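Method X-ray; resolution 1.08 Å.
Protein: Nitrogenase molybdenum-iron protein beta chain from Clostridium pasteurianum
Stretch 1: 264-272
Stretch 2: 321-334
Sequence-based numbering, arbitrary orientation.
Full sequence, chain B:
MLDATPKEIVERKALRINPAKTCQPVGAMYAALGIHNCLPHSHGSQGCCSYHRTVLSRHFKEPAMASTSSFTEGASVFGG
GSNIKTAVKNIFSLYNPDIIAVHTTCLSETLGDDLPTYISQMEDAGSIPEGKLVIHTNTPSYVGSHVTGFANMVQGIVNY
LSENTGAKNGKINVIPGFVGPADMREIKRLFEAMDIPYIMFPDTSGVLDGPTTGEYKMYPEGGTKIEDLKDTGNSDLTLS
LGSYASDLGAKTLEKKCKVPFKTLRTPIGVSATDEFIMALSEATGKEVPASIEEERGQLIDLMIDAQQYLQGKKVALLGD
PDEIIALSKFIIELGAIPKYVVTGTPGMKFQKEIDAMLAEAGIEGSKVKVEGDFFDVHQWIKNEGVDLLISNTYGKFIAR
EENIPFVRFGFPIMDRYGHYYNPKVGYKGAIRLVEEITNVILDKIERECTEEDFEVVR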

# COMPACT_ATOMS: atom_id res chain seq x y z
N LEU B 264 -3.66 -5.17 30.56
CA LEU B 264 -3.94 -5.90 29.32
C LEU B 264 -2.85 -5.57 28.32
O LEU B 264 -2.20 -4.52 28.40
N ARG B 265 -2.63 -6.47 27.38
CA ARG B 265 -1.79 -6.15 26.25
C ARG B 265 -2.46 -5.07 25.38
O ARG B 265 -3.69 -4.99 25.28
N THR B 266 -1.62 -4.28 24.72
CA THR B 266 -2.15 -3.45 23.65
C THR B 266 -2.97 -4.34 22.72
O THR B 266 -2.46 -5.38 22.31
N PRO B 267 -4.21 -3.94 22.37
CA PRO B 267 -5.06 -4.91 21.67
C PRO B 267 -4.77 -4.93 20.17
O PRO B 267 -5.48 -4.30 19.38
N ILE B 268 -3.70 -5.64 19.80
CA ILE B 268 -3.32 -5.89 18.41
C ILE B 268 -3.42 -7.37 18.16
O ILE B 268 -2.82 -8.17 18.88
N GLY B 269 -4.16 -7.74 17.11
CA GLY B 269 -4.32 -9.14 16.73
C GLY B 269 -5.50 -9.83 17.37
O GLY B 269 -6.36 -9.19 17.99
N VAL B 270 -5.51 -11.16 17.26
CA VAL B 270 -6.67 -11.93 17.68
C VAL B 270 -6.74 -12.04 19.19
O VAL B 270 -7.69 -11.54 19.82
N SER B 271 -5.79 -12.72 19.82
CA SER B 271 -5.87 -12.96 21.25
C SER B 271 -5.85 -11.67 22.05
O SER B 271 -6.58 -11.54 23.03
N ALA B 272 -5.04 -10.70 21.63
CA ALA B 272 -4.96 -9.47 22.43
C ALA B 272 -6.26 -8.64 22.32
O ALA B 272 -6.68 -8.05 23.28
N PRO B 321 7.82 -1.36 23.33
CA PRO B 321 7.61 -2.71 23.85
C PRO B 321 6.17 -3.17 23.83
O PRO B 321 5.89 -4.33 23.47
N ASP B 322 5.22 -2.32 24.24
CA ASP B 322 3.84 -2.79 24.33
C ASP B 322 3.32 -3.22 22.95
O ASP B 322 2.72 -4.28 22.79
N GLU B 323 3.54 -2.35 21.96
CA GLU B 323 3.06 -2.61 20.60
C GLU B 323 3.76 -3.80 19.96
O GLU B 323 3.14 -4.59 19.25
N ILE B 324 5.06 -3.95 20.22
CA ILE B 324 5.81 -5.04 19.60
C ILE B 324 5.52 -6.40 20.27
O ILE B 324 5.50 -7.41 19.60
N ILE B 325 5.25 -6.41 21.58
CA ILE B 325 4.80 -7.64 22.19
C ILE B 325 3.52 -8.13 21.51
O ILE B 325 3.40 -9.29 21.14
N ALA B 326 2.53 -7.24 21.41
CA ALA B 326 1.25 -7.66 20.84
C ALA B 326 1.36 -7.99 19.34
O ALA B 326 0.78 -8.97 18.87
N LEU B 327 2.12 -7.18 18.58
CA LEU B 327 2.29 -7.46 17.16
C LEU B 327 3.02 -8.78 16.97
O LEU B 327 2.69 -9.52 16.04
N SER B 328 4.02 -9.07 17.80
CA SER B 328 4.71 -10.35 17.67
C SER B 328 3.78 -11.52 17.87
O SER B 328 3.83 -12.53 17.16
N LYS B 329 2.87 -11.40 18.85
CA LYS B 329 1.85 -12.44 19.03
C LYS B 329 1.00 -12.57 17.77
O LYS B 329 0.69 -13.67 17.34
N PHE B 330 0.60 -11.43 17.20
CA PHE B 330 -0.24 -11.48 15.99
C PHE B 330 0.51 -12.14 14.83
O PHE B 330 -0.08 -12.91 14.07
N ILE B 331 1.80 -11.84 14.69
CA ILE B 331 2.59 -12.50 13.66
C ILE B 331 2.54 -14.04 13.81
O ILE B 331 2.34 -14.76 12.84
N ILE B 332 2.69 -14.52 15.05
CA ILE B 332 2.55 -15.92 15.33
C ILE B 332 1.15 -16.43 14.96
O ILE B 332 0.98 -17.49 14.33
N GLU B 333 0.12 -15.67 15.33
CA GLU B 333 -1.27 -16.04 15.01
C GLU B 333 -1.52 -16.15 13.52
O GLU B 333 -2.37 -16.92 13.10
N LEU B 334 -0.78 -15.34 12.73
CA LEU B 334 -0.89 -15.37 11.27
C LEU B 334 -0.21 -16.58 10.64
O LEU B 334 -0.37 -16.82 9.44

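The three residues with the largest covered areas, in a contact that buries 607 Å² in all, are Ile 268 (84 Å²), Arg 265 (66 Å²) and Ala 326 (63 Å²). Ile 268 and Ala 326 point toward each other's stretch, and their CA atoms lie 5.5 Å apart. The approach is close at the alanine methyl: Ile 268 CB sits 3.9 Å from Ala 326 CB, and Thr 266 O is 3.2 Å from the same methyl carbon. With chi1 m, Ile 268 places CG2 4.3 Å from Leu 327 CD1 and 4.4 Å from Phe 330 CD2; chi2 t carries Ile 268 CD1 to 3.9 Å from Glu 323 O.

Arg 265 leaves its backbone sideways, but its m, t, t chain brings the guanidinium to the helix, where Ile 325 CG2 lies over one face, 3.6 Å from Arg 265 NE. Its NH2 is hydrogen-bonded elsewhere in the structure. Nearby, water 1 bridges the backbones, accepting from Thr 266 N (2.9 Å) and donating to Asp 322 O (2.8 Å).

The shortest CA-CA distance across the stretches, 4.8 Å, is from Gly 269 CA to Phe 330 CA. Gly 269 CA stands 3.7 Å from the centroid of the Phe 330 ring (chi1 t), 23° off its normal, a CH-pi contact over the face. An ideal CB here would come within 2.7 Å of Phe 330 CB, and the phi/psi of 90/-167 alone calls for glycine.

Gly 269 is also the N-cap position, and Glu 333 (chi1 m, chi2 t) reaches the helix start beyond it. Val 270 N donates to Glu 333 OE1 (2.9 Å, 146°), while Ser 271 N (2.9 Å, 156°) and Ser 271 OG (2.7 Å, chi1 p) donate to Glu 333 OE2. Lys 329 NZ forms a salt bridge with Glu 333 OE2 at 3.1 Å. Water 2 donates to Ile 268 O (2.9 Å) and Glu 333 OE1 (3.0 Å) and accepts from Ala 272 N (2.9 Å).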

# COMPACT_ATOMS: atom_id res chain seq x y z
CB LEU B 264 -5.28 -5.46 28.74
CG LEU B 264 -6.52 -5.81 29.58
CD1 LEU B 264 -7.73 -5.03 29.08
CD2 LEU B 264 -6.78 -7.32 29.56
CB ARG B 265 -1.61 -7.37 25.41
CG ARG B 265 -0.58 -8.27 25.94
CD ARG B 265 -0.28 -9.39 24.94
NE ARG B 265 0.77 -10.12 25.53
CZ ARG B 265 1.16 -11.31 25.20
NH1 ARG B 265 0.53 -11.98 24.25
NH2 ARG B 265 2.16 -11.86 25.84
CB THR B 266 -1.00 -2.81 22.87
OG1 THR B 266 -0.16 -2.08 23.78
CG2 THR B 266 -1.50 -1.91 21.80
CB PRO B 267 -6.50 -4.43 22.01
CG PRO B 267 -6.33 -2.97 22.30
CD PRO B 267 -5.00 -2.87 23.02
CB ILE B 268 -1.90 -5.37 18.11
CG1 ILE B 268 -1.80 -3.86 18.33
CG2 ILE B 268 -1.48 -5.76 16.69
CD1 ILE B 268 -0.40 -3.31 18.27
CB VAL B 270 -6.71 -13.33 17.02
CG1 VAL B 270 -7.96 -14.09 17.46
CG2 VAL B 270 -6.64 -13.24 15.50
CB SER B 271 -4.81 -13.93 21.74
OG SER B 271 -3.50 -13.41 21.57
CB ALA B 272 -3.75 -8.65 22.04
CB PRO B 321 8.16 -2.65 25.28
CG PRO B 321 8.94 -1.43 25.39
CD PRO B 321 8.58 -0.51 24.25
CB ASP B 322 2.91 -1.71 24.90
CG ASP B 322 3.29 -1.26 26.32
OD1 ASP B 322 3.66 -2.13 27.14
OD2 ASP B 322 3.18 -0.03 26.58
CB GLU B 323 3.27 -1.33 19.72
CG GLU B 323 4.74 -0.96 19.44
CD GLU B 323 5.06 0.35 18.65
OE1 GLU B 323 4.04 1.09 18.43
OE2 GLU B 323 6.33 0.54 18.16
CB ILE B 324 7.32 -4.72 19.53
CG1 ILE B 324 7.58 -3.52 18.63
CG2 ILE B 324 8.13 -5.92 19.08
CD1 ILE B 324 7.20 -3.72 17.16
CB ILE B 325 4.59 -7.45 23.70
CG1 ILE B 325 5.95 -7.31 24.42
CG2 ILE B 325 3.78 -8.62 24.31
CD1 ILE B 325 5.81 -6.72 25.81
CB ALA B 326 0.22 -6.58 21.09
CB LEU B 327 3.01 -6.31 16.46
CG LEU B 327 3.26 -6.51 14.97
CD1 LEU B 327 1.96 -6.71 14.23
CD2 LEU B 327 4.04 -5.33 14.42
CB SER B 328 5.87 -10.42 18.68
OG SER B 328 6.90 -9.49 18.35
CB LYS B 329 0.99 -12.11 20.28
CG LYS B 329 -0.10 -13.13 20.55
CD LYS B 329 0.44 -14.50 20.91
CE LYS B 329 -0.64 -15.37 21.62
NZ LYS B 329 -1.53 -15.90 20.59
CB PHE B 330 -0.72 -10.08 15.65
CG PHE B 330 -1.73 -10.02 14.52
CD1 PHE B 330 -2.70 -10.99 14.35
CD2 PHE B 330 -1.76 -8.94 13.67
CE1 PHE B 330 -3.65 -10.89 13.36
CE2 PHE B 330 -2.71 -8.83 12.67
CZ PHE B 330 -3.67 -9.81 12.52
CB ILE B 331 4.04 -11.95 13.69
CG1 ILE B 331 4.09 -10.51 13.25
CG2 ILE B 331 4.99 -12.84 12.90
CD1 ILE B 331 3.59 -10.19 11.88
CB ILE B 332 2.91 -16.25 16.78
CG1 ILE B 332 4.40 -15.95 17.03
CG2 ILE B 332 2.59 -17.69 17.12
CD1 ILE B 332 4.80 -16.04 18.49
CB GLU B 333 -2.22 -15.03 15.64
CG GLU B 333 -2.23 -15.07 17.16
CD GLU B 333 -3.00 -13.95 17.84
OE1 GLU B 333 -3.10 -12.85 17.28
OE2 GLU B 333 -3.48 -14.20 18.95
CB LEU B 334 -0.31 -14.09 10.67
CG LEU B 334 -1.16 -12.84 10.98
CD1 LEU B 334 -0.38 -11.57 10.70
CD2 LEU B 334 -2.46 -12.85 10.21
O HOH W 1 1.16 -5.16 24.91
O HOH W 2 -2.95 -10.96 19.58